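Periplasmic divalent cation tolerance protein CutA (Pyrococcus horikoshii, PDB 1UKU) forms a trimer that binds copper, is involved in resistance toward heavy metals, and probably assembles further when a copper ion binds between two trimers. Local coordinates at residues V4-P9 / E71-D76; R25-A30 / E63-R68; L32-A37 / K49-I54; K56-L61 / K94-E99. All coordinates share one frame; numbering follows the deposited sequence.

All four contacts belong to one CutA chain, built on an antiparallel sheet of strands 29-41, 44-57, 2-8 and 81-84 in that order. Interaction 3 is the 29-41/44-57 hairpin, in a sheet that runs on into neighbouring subunits. Interactions 1 and 2 share helix 62-72, their centres about 12 Å apart. Interactions 2 and 4, about 10 Å apart centre to centre, are joined by the Arg25-Glu99 salt bridge. Along the chain, 32-37/49-54 falls within 25-30/63-68, which falls within 4-9/71-76. Interaction 4 follows interaction 3 on strand 44-57, about 23 Å away between centres, and crosses the other two. Tyr75 and Glu50 link interactions 1 and 3 beside the copper; interactions 2 and 4 lie away from it.

Interaction 1: residues V4-P9 / E71-D76; sequences VYTTFP and ELHPYD
A stack of Phe8 on His73, backed by a proline and a tyrosine, packs the end of strand 2-8 against the loop that leaves helix 62-72. The two rings form an offset stack, with planes 6° apart and centroids 4.7 Å apart. CE1 of Phe8 lies over the rim of the imidazole. The first torsion of His73 sends CG anti to the backbone N (chi1 -150°). Its NE2 faces two oxygens of the strand, and both bonds are weak. NE2 is 2.8 Å from Thr7 O, but the N-H points well off the oxygen, and it is 3.1 Å from Thr6 OG1. The other ring nitrogen, His73 ND1, accepts a nearly straight bond from Tyr75 N at 3.0 Å, which fixes the ring from the loop side. Thr6 OG1 has a firmer partner in Ala79 O.

Pro74 CG touches Pro9 CD at 3.5 Å, and Pro74 CD meets the edge of the Phe8 ring. Tyr75 and Pro9 reach toward each other tip to tip, with Tyr75 CZ 3.6 Å from Pro9 CD. The Tyr75 hydroxyl bonds to Glu50, and its side chain touches the copper ligand Asp48. This is packing of the loop after helix 62-72 around the end of strand 2-8, beside the copper site.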
loop_
_atom_site.group_PDB
_atom_site.type_symbol
_atom_site.label_atom_id
_atom_site.label_comp_id
_atom_site.label_asym_id
_atom_site.label_seq_id
_atom_site.Cartn_x
_atom_site.Cartn_y
_atom_site.Cartn_z
ATOM N N VAL A 4 4.317 6.919 5.055
ATOM C CA VAL A 4 4.200 6.334 6.380
ATOM C C VAL A 4 2.834 5.666 6.486
ATOM O O VAL A 4 1.819 6.295 6.223
ATOM C CB VAL A 4 4.379 7.377 7.463
ATOM C CG1 VAL A 4 4.176 6.779 8.880
ATOM C CG2 VAL A 4 5.763 7.977 7.335
ATOM N N TYR A 5 2.825 4.411 6.885
ATOM C CA TYR A 5 1.594 3.641 7.078
ATOM C C TYR A 5 1.387 3.412 8.579
ATOM O O TYR A 5 2.289 3.010 9.303
ATOM C CB TYR A 5 1.679 2.299 6.363
ATOM C CG TYR A 5 0.442 1.424 6.392
ATOM C CD1 TYR A 5 -0.714 1.820 5.762
ATOM C CD2 TYR A 5 0.433 0.179 7.052
ATOM C CE1 TYR A 5 -1.865 1.017 5.764
ATOM C CE2 TYR A 5 -0.727 -0.634 7.058
ATOM C CZ TYR A 5 -1.859 -0.201 6.399
ATOM O OH TYR A 5 -2.994 -0.995 6.371
ATOM N N THR A 6 0.170 3.647 9.047
ATOM C CA THR A 6 -0.250 3.317 10.396
ATOM C C THR A 6 -1.714 2.893 10.339
ATOM O O THR A 6 -2.377 3.051 9.326
ATOM C CB THR A 6 0.013 4.501 11.351
ATOM O OG1 THR A 6 -0.224 4.065 12.703
ATOM C CG2 THR A 6 -0.868 5.696 11.101
ATOM N N THR A 7 -2.201 2.290 11.405
ATOM C CA THR A 7 -3.575 1.857 11.457
ATOM C C THR A 7 -4.211 2.389 12.697
ATOM O O THR A 7 -3.537 2.636 13.689
ATOM C CB THR A 7 -3.733 0.344 11.401
ATOM O OG1 THR A 7 -3.339 -0.247 12.658
ATOM C CG2 THR A 7 -2.866 -0.278 10.333
ATOM N N PHE A 8 -5.518 2.561 12.620
ATOM C CA PHE A 8 -6.335 3.145 13.702
ATOM C C PHE A 8 -7.563 2.285 13.965
ATOM O O PHE A 8 -8.035 1.599 13.074
ATOM C CB PHE A 8 -6.823 4.557 13.334
ATOM C CG PHE A 8 -5.733 5.569 13.157
ATOM C CD1 PHE A 8 -5.201 6.215 14.259
ATOM C CD2 PHE A 8 -5.220 5.875 11.879
ATOM C CE1 PHE A 8 -4.209 7.152 14.113
ATOM C CE2 PHE A 8 -4.206 6.839 11.744
ATOM C CZ PHE A 8 -3.693 7.456 12.875
ATOM N N PRO A 9 -8.080 2.317 15.189
ATOM C CA PRO A 9 -9.247 1.503 15.522
ATOM C C PRO A 9 -10.562 1.967 14.900
ATOM O O PRO A 9 -11.440 1.114 14.754
ATOM C CB PRO A 9 -9.248 1.546 17.045
ATOM C CG PRO A 9 -8.656 2.854 17.343
ATOM C CD PRO A 9 -7.494 2.950 16.369
ATOM N N GLU A 71 2.746 10.021 20.112
ATOM C CA GLU A 71 2.083 10.862 21.097
ATOM C C GLU A 71 0.585 11.001 20.865
ATOM O O GLU A 71 -0.172 11.308 21.797
ATOM C CB GLU A 71 2.714 12.245 21.112
ATOM C CG GLU A 71 4.096 12.254 21.719
ATOM C CD GLU A 71 4.831 13.535 21.437
ATOM O OE1 GLU A 71 4.272 14.452 20.822
ATOM O OE2 GLU A 71 6.008 13.625 21.863
ATOM N N LEU A 72 0.128 10.794 19.636
ATOM C CA LEU A 72 -1.294 10.966 19.314
ATOM C C LEU A 72 -2.077 9.651 19.177
ATOM O O LEU A 72 -3.315 9.660 19.157
ATOM C CB LEU A 72 -1.450 11.757 18.017
ATOM C CG LEU A 72 -0.995 13.205 18.125
ATOM C CD1 LEU A 72 -0.948 13.837 16.734
ATOM C CD2 LEU A 72 -1.921 14.008 19.008
ATOM N N HIS A 73 -1.373 8.542 19.124
ATOM C CA HIS A 73 -2.001 7.299 18.660
ATOM C C HIS A 73 -2.849 6.664 19.749
ATOM O O HIS A 73 -2.421 6.598 20.904
ATOM C CB HIS A 73 -0.951 6.288 18.209
ATOM C CG HIS A 73 -1.451 5.372 17.137
ATOM N ND1 HIS A 73 -2.432 4.432 17.354
ATOM C CD2 HIS A 73 -1.128 5.299 15.828
ATOM C CE1 HIS A 73 -2.710 3.830 16.205
ATOM N NE2 HIS A 73 -1.929 4.347 15.263
ATOM N N PRO A 74 -4.040 6.174 19.396
ATOM C CA PRO A 74 -4.846 5.412 20.370
ATOM C C PRO A 74 -4.286 4.058 20.795
ATOM O O PRO A 74 -4.703 3.535 21.841
ATOM C CB PRO A 74 -6.197 5.240 19.677
ATOM C CG PRO A 74 -5.979 5.550 18.248
ATOM C CD PRO A 74 -4.772 6.427 18.138
ATOM N N TYR A 75 -3.382 3.477 20.018
ATOM C CA TYR A 75 -2.755 2.233 20.394
ATOM C C TYR A 75 -1.502 2.443 21.246
ATOM O O TYR A 75 -0.697 3.298 20.930
ATOM C CB TYR A 75 -2.384 1.412 19.152
ATOM C CG TYR A 75 -3.569 0.890 18.354
ATOM C CD1 TYR A 75 -4.841 0.765 18.910
ATOM C CD2 TYR A 75 -3.407 0.533 17.040
ATOM C CE1 TYR A 75 -5.888 0.240 18.188
ATOM C CE2 TYR A 75 -4.445 0.033 16.292
ATOM C CZ TYR A 75 -5.685 -0.115 16.846
ATOM O OH TYR A 75 -6.704 -0.606 16.039
ATOM N N ASP A 76 -1.353 1.612 22.283
ATOM C CA ASP A 76 -0.119 1.534 23.072
ATOM C C ASP A 76 1.077 1.194 22.192
ATOM O O ASP A 76 2.160 1.759 22.356
ATOM C CB ASP A 76 -0.212 0.439 24.151
ATOM C CG ASP A 76 -1.357 0.638 25.107
ATOM O OD1 ASP A 76 -1.563 1.791 25.553
ATOM O OD2 ASP A 76 -2.073 -0.316 25.512
#

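Interaction 2: residues R25-A30 / E63-R68; sequences RLIACA and EELKER
Leu26 puts its two methyl groups against two different side chains of helix 62-72. With CG anti to the carbonyl carbon (chi1 -69°), its branch point lies between Glu64 and Arg68. CD1 touches Arg68 CG at 3.6 Å and also meets Arg68 CB. CD2 lies 3.7 Å from Glu64 CD, and the Leu26 and Glu64 side chains cross at about a right angle. Both charged residues therefore offer their carbon atoms to the leucine, while their polar ends bond elsewhere: Glu64 to Lys101, and Arg68 to Glu24 and Glu71. The Arg68 chain bends at chi2 and chi3 on the way to these partners. The extended Glu64 chain carries its carboxylate past Leu26 CD2 toward Lys101.

Between these two residues in the helix sequence comes Leu65. Its CG is anti to the backbone N (chi1 172°), and its end approaches the loop more closely than its base does. Leu65 CD1 is 4.1 Å from Leu26 CB. Ile27 CG2 rests against both methyls of Leu65, 3.8 Å from CD2 and equally far from CD1. No hydrogen bond crosses the contact, so these apolar touches carry it.

Arg25 just before has positive phi and closes helix 11-23 with a Schellman motif. The chain then runs on toward strand 29-41. Ile27 and Leu65 both pack on Leu21 of helix 11-23. Strand 44-57 adds Leu55 against Ile27 and Thr57 against Leu65, so the contact lies between helices 11-23 and 62-72 and strand 44-57.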
loop_
_atom_site.group_PDB
_atom_site.type_symbol
_atom_site.label_atom_id
_atom_site.label_comp_id
_atom_site.label_asym_id
_atom_site.label_seq_id
_atom_site.Cartn_x
_atom_site.Cartn_y
_atom_site.Cartn_z
ATOM N N ARG A 25 1.620 20.576 10.083
ATOM C CA ARG A 25 2.358 20.638 8.832
ATOM C C ARG A 25 3.434 19.529 8.741
ATOM O O ARG A 25 4.440 19.628 8.065
ATOM C CB ARG A 25 2.826 22.088 8.608
ATOM C CG ARG A 25 1.615 23.022 8.281
ATOM C CD ARG A 25 1.303 23.049 6.847
ATOM N NE ARG A 25 0.189 23.915 6.436
ATOM C CZ ARG A 25 -0.213 24.052 5.174
ATOM N NH1 ARG A 25 0.370 23.360 4.221
ATOM N NH2 ARG A 25 -1.238 24.847 4.848
ATOM N N LEU A 26 3.122 18.396 9.383
ATOM C CA LEU A 26 4.031 17.261 9.412
ATOM C C LEU A 26 3.829 16.288 8.263
ATOM O O LEU A 26 4.705 15.466 8.019
ATOM C CB LEU A 26 3.970 16.510 10.738
ATOM C CG LEU A 26 4.548 17.323 11.892
ATOM C CD1 LEU A 26 4.245 16.623 13.207
ATOM C CD2 LEU A 26 6.045 17.515 11.717
ATOM N N ILE A 27 2.661 16.373 7.634
ATOM C CA ILE A 27 2.320 15.583 6.441
ATOM C C ILE A 27 1.673 16.500 5.435
ATOM O O ILE A 27 1.061 17.478 5.823
ATOM C CB ILE A 27 1.393 14.358 6.751
ATOM C CG1 ILE A 27 -0.003 14.770 7.212
ATOM C CG2 ILE A 27 2.069 13.440 7.755
ATOM C CD1 ILE A 27 -0.928 13.572 7.459
ATOM N N ALA A 28 1.796 16.145 4.156
ATOM C CA ALA A 28 1.098 16.868 3.103
ATOM C C ALA A 28 -0.281 16.303 2.805
ATOM O O ALA A 28 -1.163 17.018 2.338
ATOM C CB ALA A 28 1.908 16.875 1.835
ATOM N N CYS A 29 -0.451 15.008 3.036
ATOM C CA CYS A 29 -1.741 14.395 2.785
ATOM C C CYS A 29 -1.802 13.019 3.386
ATOM O O CYS A 29 -0.792 12.421 3.756
ATOM C CB CYS A 29 -2.001 14.348 1.312
ATOM S SG CYS A 29 -0.878 13.332 0.528
ATOM N N ALA A 30 -3.037 12.552 3.543
ATOM C CA ALA A 30 -3.367 11.240 4.068
ATOM C C ALA A 30 -4.446 10.589 3.193
ATOM O O ALA A 30 -5.312 11.278 2.673
ATOM C CB ALA A 30 -3.814 11.346 5.462
ATOM N N GLU A 63 11.502 11.605 11.786
ATOM C CA GLU A 63 11.623 11.398 13.226
ATOM C C GLU A 63 10.607 12.233 14.004
ATOM O O GLU A 63 10.005 11.763 14.955
ATOM C CB GLU A 63 13.069 11.663 13.734
ATOM C CG GLU A 63 14.091 10.627 13.267
ATOM C CD GLU A 63 13.795 9.202 13.715
ATOM O OE1 GLU A 63 12.953 8.967 14.613
ATOM O OE2 GLU A 63 14.449 8.294 13.147
ATOM N N GLU A 64 10.404 13.472 13.571
ATOM C CA GLU A 64 9.432 14.320 14.208
ATOM C C GLU A 64 8.033 13.748 14.029
ATOM O O GLU A 64 7.224 13.782 14.933
ATOM C CB GLU A 64 9.542 15.741 13.634
ATOM C CG GLU A 64 8.699 16.764 14.360
ATOM C CD GLU A 64 8.942 18.191 13.896
ATOM O OE1 GLU A 64 8.275 19.061 14.477
ATOM O OE2 GLU A 64 9.743 18.424 12.960
ATOM N N LEU A 65 7.740 13.245 12.832
ATOM C CA LEU A 65 6.414 12.708 12.549
ATOM C C LEU A 65 6.171 11.438 13.362
ATOM O O LEU A 65 5.105 11.241 13.923
ATOM C CB LEU A 65 6.266 12.424 11.057
ATOM C CG LEU A 65 4.981 11.688 10.648
ATOM C CD1 LEU A 65 3.754 12.457 11.062
ATOM C CD2 LEU A 65 4.988 11.394 9.172
ATOM N N LYS A 66 7.178 10.570 13.413
ATOM C CA LYS A 66 7.074 9.341 14.162
ATOM C C LYS A 66 6.798 9.641 15.631
ATOM O O LYS A 66 5.928 9.016 16.242
ATOM C CB LYS A 66 8.344 8.532 14.032
ATOM C CG LYS A 66 8.278 7.237 14.831
ATOM C CD LYS A 66 9.528 6.406 14.747
ATOM C CE LYS A 66 10.287 6.524 16.011
ATOM N NZ LYS A 66 11.694 6.700 15.738
ATOM N N GLU A 67 7.506 10.612 16.201
ATOM C CA GLU A 67 7.254 10.969 17.603
ATOM C C GLU A 67 5.854 11.501 17.802
ATOM O O GLU A 67 5.180 11.115 18.765
ATOM C CB GLU A 67 8.257 12.016 18.099
ATOM C CG GLU A 67 7.982 12.505 19.529
ATOM C CD GLU A 67 8.045 11.425 20.618
ATOM O OE1 GLU A 67 7.376 11.587 21.686
ATOM O OE2 GLU A 67 8.721 10.394 20.471
ATOM N N ARG A 68 5.385 12.361 16.897
ATOM C CA ARG A 68 4.042 12.888 17.038
ATOM C C ARG A 68 2.974 11.797 16.908
ATOM O O ARG A 68 1.993 11.791 17.660
ATOM C CB ARG A 68 3.786 14.047 16.084
ATOM C CG ARG A 68 4.337 15.350 16.567
ATOM C CD ARG A 68 3.782 15.798 17.936
ATOM N NE ARG A 68 2.467 16.436 17.923
ATOM C CZ ARG A 68 1.540 16.316 18.877
ATOM N NH1 ARG A 68 1.726 15.527 19.925
ATOM N NH2 ARG A 68 0.413 16.988 18.785
#

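Interaction 3: residues L32-A37 / K49-I54; sequences LREHRA and KEVGAI
Strands 32-37 and 49-54 pair antiparallel in the hairpin, their axes 4.4 Å apart at closest and their directions 136° apart. Arg33-Gly52 and His35-Glu50 are the hydrogen-bonded pairs, and Gly52 N gives Arg33 O a 2.8 Å bond. Leu32-Ala53, Glu34-Val51 and Arg36-Lys49 are the non-hydrogen-bonded pairs.

Arg33, His35 and Glu50 share one face and form a polar row. Arg33 NH1 donates to His35 ND1 at 2.8 Å, with the ring and the guanidinium each nearly in plane with the bond. At the other ring nitrogen, His35 NE2 donates a fairly straight bond to Glu50 OE1 at 2.8 Å. OE1 is met on its anti side, and ring and carboxylate planes are 67° apart. His35 CG lies between the backbone N and the carbonyl carbon (chi1 65°). ND1 and CE1 of the ring come close to N and CA of Gly52, whose CA is 3.5 Å from Arg33 NH1. The other oxygen of Glu50 is held by Tyr75.

On the other face, Leu32 CB meets Val51 CG1 at 3.9 Å. Arg36 and Lys49 lie side by side, with Lys49 CE over a face of the guanidinium. Their NH2 and NZ stay 3.8 Å apart, and a water accepts from both, weakly from Arg36. A second water joins Lys49 NZ to Glu34 OE2. Arg36 also makes a cation-pi contact with Trp11 of the second subunit.

Lys49 belongs to the copper site with Asp48. Both ring nitrogens of His35 are engaged, which fixes the ring's rotation. The pattern is consistent with a neutral imidazole protonated on NE2, a form Arg33 would probably favour. Glu34 may offset the charge of Lys49 at longer range.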
loop_
_atom_site.group_PDB
_atom_site.type_symbol
_atom_site.label_atom_id
_atom_site.label_comp_id
_atom_site.label_asym_id
_atom_site.label_seq_id
_atom_site.Cartn_x
_atom_site.Cartn_y
_atom_site.Cartn_z
ATOM N N LEU A 32 -7.103 7.428 3.718
ATOM C CA LEU A 32 -7.661 6.558 4.761
ATOM C C LEU A 32 -8.624 5.583 4.144
ATOM O O LEU A 32 -9.482 5.968 3.372
ATOM C CB LEU A 32 -8.407 7.362 5.814
ATOM C CG LEU A 32 -7.541 8.111 6.849
ATOM C CD1 LEU A 32 -6.408 8.949 6.278
ATOM C CD2 LEU A 32 -8.444 8.937 7.761
ATOM N N ARG A 33 -8.529 4.321 4.521
ATOM C CA ARG A 33 -9.482 3.305 4.060
ATOM C C ARG A 33 -9.555 2.163 5.071
ATOM O O ARG A 33 -8.584 1.829 5.722
ATOM C CB ARG A 33 -9.178 2.779 2.651
ATOM C CG ARG A 33 -8.154 1.671 2.559
ATOM C CD ARG A 33 -6.800 2.102 2.847
ATOM N NE ARG A 33 -5.810 0.996 2.843
ATOM C CZ ARG A 33 -5.583 0.139 3.832
ATOM N NH1 ARG A 33 -6.301 0.149 4.924
ATOM N NH2 ARG A 33 -4.593 -0.742 3.729
ATOM N N GLU A 34 -10.741 1.597 5.207
ATOM C CA GLU A 34 -10.966 0.461 6.090
ATOM C C GLU A 34 -10.189 -0.794 5.686
ATOM O O GLU A 34 -9.950 -1.055 4.507
ATOM C CB GLU A 34 -12.478 0.169 6.150
ATOM C CG GLU A 34 -13.266 1.245 6.879
ATOM C CD GLU A 34 -14.777 1.089 6.728
ATOM O OE1 GLU A 34 -15.513 2.077 7.007
ATOM O OE2 GLU A 34 -15.249 -0.010 6.339
ATOM N N HIS A 35 -9.859 -1.591 6.700
ATOM C CA HIS A 35 -9.409 -2.959 6.459
ATOM C C HIS A 35 -9.756 -3.805 7.663
ATOM O O HIS A 35 -10.169 -3.283 8.702
ATOM C CB HIS A 35 -7.909 -3.036 6.139
ATOM C CG HIS A 35 -7.025 -2.622 7.272
ATOM N ND1 HIS A 35 -6.173 -1.542 7.205
ATOM C CD2 HIS A 35 -6.838 -3.175 8.496
ATOM C CE1 HIS A 35 -5.553 -1.411 8.369
ATOM N NE2 HIS A 35 -5.914 -2.407 9.160
ATOM N N ARG A 36 -9.611 -5.105 7.505
ATOM C CA ARG A 36 -9.752 -6.059 8.601
ATOM C C ARG A 36 -8.377 -6.589 8.946
ATOM O O ARG A 36 -7.620 -7.096 8.085
ATOM C CB ARG A 36 -10.697 -7.190 8.200
ATOM C CG ARG A 36 -12.131 -6.674 8.084
ATOM C CD ARG A 36 -13.060 -7.628 7.434
ATOM N NE ARG A 36 -14.448 -7.251 7.674
ATOM C CZ ARG A 36 -15.159 -6.406 6.941
ATOM N NH1 ARG A 36 -14.638 -5.798 5.875
ATOM N NH2 ARG A 36 -16.430 -6.169 7.284
ATOM N N ALA A 37 -8.013 -6.477 10.214
ATOM C CA ALA A 37 -6.704 -6.898 10.698
ATOM C C ALA A 37 -6.806 -8.251 11.413
ATOM O O ALA A 37 -7.746 -8.488 12.128
ATOM C CB ALA A 37 -6.117 -5.880 11.636
ATOM N N LYS A 49 -11.563 -4.667 13.104
ATOM C CA LYS A 49 -11.836 -3.728 12.012
ATOM C C LYS A 49 -11.145 -2.420 12.329
ATOM O O LYS A 49 -11.225 -1.898 13.446
ATOM C CB LYS A 49 -13.311 -3.477 11.873
ATOM C CG LYS A 49 -14.097 -4.682 11.518
ATOM C CD LYS A 49 -15.534 -4.334 11.205
ATOM C CE LYS A 49 -15.685 -3.512 9.932
ATOM N NZ LYS A 49 -17.134 -3.196 9.624
ATOM N N GLU A 50 -10.414 -1.926 11.347
ATOM C CA GLU A 50 -9.563 -0.761 11.509
ATOM C C GLU A 50 -9.691 0.193 10.330
ATOM O O GLU A 50 -10.258 -0.137 9.312
ATOM C CB GLU A 50 -8.099 -1.187 11.610
ATOM C CG GLU A 50 -7.719 -2.042 12.816
ATOM C CD GLU A 50 -6.211 -2.175 12.934
ATOM O OE1 GLU A 50 -5.518 -2.498 11.960
ATOM O OE2 GLU A 50 -5.673 -1.942 14.037
ATOM N N VAL A 51 -9.072 1.363 10.487
ATOM C CA VAL A 51 -8.869 2.292 9.373
ATOM C C VAL A 51 -7.373 2.427 9.150
ATOM O O VAL A 51 -6.652 2.862 10.070
ATOM C CB VAL A 51 -9.544 3.650 9.651
ATOM C CG1 VAL A 51 -9.246 4.653 8.519
ATOM C CG2 VAL A 51 -11.050 3.419 9.771
ATOM N N GLY A 52 -6.896 2.034 7.987
ATOM C CA GLY A 52 -5.500 2.235 7.648
ATOM C C GLY A 52 -5.270 3.612 7.072
ATOM O O GLY A 52 -6.162 4.138 6.414
ATOM N N ALA A 53 -4.090 4.168 7.296
ATOM C CA ALA A 53 -3.737 5.528 6.873
ATOM C C ALA A 53 -2.389 5.521 6.186
ATOM O O ALA A 53 -1.385 5.075 6.752
ATOM C CB ALA A 53 -3.702 6.455 8.054
ATOM N N ILE A 54 -2.411 6.003 4.959
ATOM C CA ILE A 54 -1.234 6.200 4.144
ATOM C C ILE A 54 -0.931 7.701 4.179
ATOM O O ILE A 54 -1.685 8.518 3.650
ATOM C CB ILE A 54 -1.484 5.723 2.696
ATOM C CG1 ILE A 54 -1.805 4.225 2.647
ATOM C CG2 ILE A 54 -0.248 6.004 1.833
ATOM C CD1 ILE A 54 -2.612 3.796 1.414
HETATM O O HOH W 1 -17.584 -1.117 7.725
HETATM O O HOH W 2 -18.486 -5.512 9.599
#

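Interaction 4: residues K56-L61 / K94-E99; sequences KTREDL and KWLIEE
Arg58 lies with its CG against Leu96 CD2, 3.7 Å away, and the two side chains cross obliquely. CD2 of Leu96 also touches Thr57 C. Leu96 CD1 is 4.0 Å from Lys56 CB and lies against the peptide joining Lys56 to Thr57. With CG anti to the backbone N (chi1 172°), the leucine branch faces the end of strand 44-57. The Thr57 side chain points away from the helix, and its hydroxyl bonds to Leu26 O.

Arg58 crosses Ile97 at about a right angle, its CD 4.0 Å from Ile97 CG1. The chain bends at chi3, with NE turned off the extended path (-50°). The guanidinium grips Asp60 in a side-on salt bridge of two nearly straight bonds. NE reaches OD1 at 2.8 Å, and NH2 reaches OD2 at 2.9 Å. Both oxygens use their syn lone pairs. Leu61 CD1 sits 3.8 Å above the centre of the guanidinium plane. Arg58 NH1 bonds to Lys101 O, which ties the group to the chain end.

The contact sets helix 90-99 beside the join between strand 44-57 and the short 3-10 turn 59-61 that precedes helix 62-72. Leu96 also packs on Met1 and Ala28, so it lies near the starts of strands 2-8 and 29-41.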
loop_
_atom_site.group_PDB
_atom_site.type_symbol
_atom_site.label_atom_id
_atom_site.label_comp_id
_atom_site.label_asym_id
_atom_site.label_seq_id
_atom_site.Cartn_x
_atom_site.Cartn_y
_atom_site.Cartn_z
ATOM N N LYS A 56 1.843 10.963 3.500
ATOM C CA LYS A 56 2.895 11.357 2.551
ATOM C C LYS A 56 3.611 12.564 3.120
ATOM O O LYS A 56 2.988 13.546 3.486
ATOM C CB LYS A 56 2.295 11.647 1.169
ATOM C CG LYS A 56 1.427 10.471 0.631
ATOM C CD LYS A 56 0.556 10.803 -0.595
ATOM C CE LYS A 56 -0.942 10.346 -0.461
ATOM N NZ LYS A 56 -1.930 11.315 0.261
ATOM N N THR A 57 4.947 12.494 3.216
ATOM C CA THR A 57 5.700 13.638 3.762
ATOM C C THR A 57 7.147 13.615 3.253
ATOM O O THR A 57 7.498 12.802 2.412
ATOM C CB THR A 57 5.606 13.692 5.298
ATOM O OG1 THR A 57 6.056 14.984 5.761
ATOM C CG2 THR A 57 6.498 12.652 5.959
ATOM N N ARG A 58 7.953 14.545 3.760
ATOM C CA ARG A 58 9.366 14.597 3.435
ATOM C C ARG A 58 10.178 13.666 4.289
ATOM O O ARG A 58 9.883 13.453 5.443
ATOM C CB ARG A 58 9.932 16.007 3.629
ATOM C CG ARG A 58 9.216 17.117 2.899
ATOM C CD ARG A 58 10.055 18.377 2.822
ATOM N NE ARG A 58 10.604 18.778 4.107
ATOM C CZ ARG A 58 10.157 19.779 4.845
ATOM N NH1 ARG A 58 9.057 20.467 4.482
ATOM N NH2 ARG A 58 10.755 20.069 5.996
ATOM N N GLU A 59 11.275 13.174 3.730
ATOM C CA GLU A 59 12.206 12.346 4.493
ATOM C C GLU A 59 12.686 12.990 5.786
ATOM O O GLU A 59 12.775 12.344 6.830
ATOM C CB GLU A 59 13.478 12.093 3.701
ATOM C CG GLU A 59 13.365 11.083 2.625
ATOM C CD GLU A 59 12.877 11.653 1.335
ATOM O OE1 GLU A 59 12.362 12.814 1.376
ATOM O OE2 GLU A 59 13.075 10.963 0.299
ATOM N N ASP A 60 13.045 14.278 5.711
ATOM C CA ASP A 60 13.640 14.952 6.853
ATOM C C ASP A 60 12.666 15.132 8.014
ATOM O O ASP A 60 13.080 15.408 9.113
ATOM C CB ASP A 60 14.246 16.314 6.460
ATOM C CG ASP A 60 13.200 17.294 5.999
ATOM O OD1 ASP A 60 12.844 17.234 4.817
ATOM O OD2 ASP A 60 12.693 18.099 6.799
ATOM N N LEU A 61 11.361 14.945 7.770
ATOM C CA LEU A 61 10.362 15.055 8.814
ATOM C C LEU A 61 10.044 13.709 9.519
ATOM O O LEU A 61 9.237 13.683 10.437
ATOM C CB LEU A 61 9.075 15.688 8.258
ATOM C CG LEU A 61 9.190 17.158 7.814
ATOM C CD1 LEU A 61 7.941 17.611 7.142
ATOM C CD2 LEU A 61 9.425 18.016 9.014
ATOM N N LYS A 94 7.065 18.963 -5.490
ATOM C CA LYS A 94 7.144 20.396 -5.169
ATOM C C LYS A 94 5.977 20.841 -4.293
ATOM O O LYS A 94 6.159 21.580 -3.326
ATOM C CB LYS A 94 7.199 21.227 -6.445
ATOM C CG LYS A 94 7.385 22.707 -6.207
ATOM C CD LYS A 94 8.666 22.964 -5.417
ATOM C CE LYS A 94 9.125 24.412 -5.519
ATOM N NZ LYS A 94 10.028 24.594 -6.683
ATOM N N TRP A 95 4.787 20.364 -4.626
ATOM C CA TRP A 95 3.604 20.654 -3.841
ATOM C C TRP A 95 3.751 20.101 -2.420
ATOM O O TRP A 95 3.477 20.769 -1.463
ATOM C CB TRP A 95 2.364 20.047 -4.528
ATOM C CG TRP A 95 1.122 20.164 -3.702
ATOM C CD1 TRP A 95 0.317 21.261 -3.573
ATOM C CD2 TRP A 95 0.556 19.158 -2.865
ATOM N NE1 TRP A 95 -0.715 21.000 -2.700
ATOM C CE2 TRP A 95 -0.602 19.705 -2.265
ATOM C CE3 TRP A 95 0.901 17.840 -2.560
ATOM C CZ2 TRP A 95 -1.383 18.981 -1.379
ATOM C CZ3 TRP A 95 0.100 17.128 -1.682
ATOM C CH2 TRP A 95 -1.001 17.694 -1.104
ATOM N N LEU A 96 4.205 18.864 -2.299
ATOM C CA LEU A 96 4.354 18.268 -0.985
ATOM C C LEU A 96 5.348 19.046 -0.117
ATOM O O LEU A 96 5.128 19.231 1.083
ATOM C CB LEU A 96 4.777 16.803 -1.157
ATOM C CG LEU A 96 5.174 16.012 0.091
ATOM C CD1 LEU A 96 4.760 14.565 -0.105
ATOM C CD2 LEU A 96 6.652 16.110 0.412
ATOM N N ILE A 97 6.457 19.492 -0.721
ATOM C CA ILE A 97 7.435 20.303 0.016
ATOM C C ILE A 97 6.811 21.649 0.432
ATOM O O ILE A 97 6.967 22.113 1.564
ATOM C CB ILE A 97 8.686 20.504 -0.850
ATOM C CG1 ILE A 97 9.433 19.182 -1.008
ATOM C CG2 ILE A 97 9.616 21.581 -0.245
ATOM C CD1 ILE A 97 10.504 19.199 -2.093
ATOM N N GLU A 98 6.066 22.247 -0.474
ATOM C CA GLU A 98 5.414 23.532 -0.187
ATOM C C GLU A 98 4.457 23.412 0.978
ATOM O O GLU A 98 4.338 24.335 1.785
ATOM C CB GLU A 98 4.702 24.066 -1.416
ATOM C CG GLU A 98 5.689 24.582 -2.437
ATOM C CD GLU A 98 5.086 24.850 -3.795
ATOM O OE1 GLU A 98 5.851 25.332 -4.663
ATOM O OE2 GLU A 98 3.872 24.598 -3.997
ATOM N N GLU A 99 3.773 22.270 1.074
ATOM C CA GLU A 99 2.712 22.091 2.071
ATOM C C GLU A 99 3.194 21.577 3.419
ATOM O O GLU A 99 2.412 21.487 4.357
ATOM C CB GLU A 99 1.643 21.144 1.514
ATOM C CG GLU A 99 0.906 21.671 0.279
ATOM C CD GLU A 99 0.037 22.927 0.490
ATOM O OE1 GLU A 99 -0.510 23.381 -0.541
ATOM O OE2 GLU A 99 -0.120 23.508 1.606
#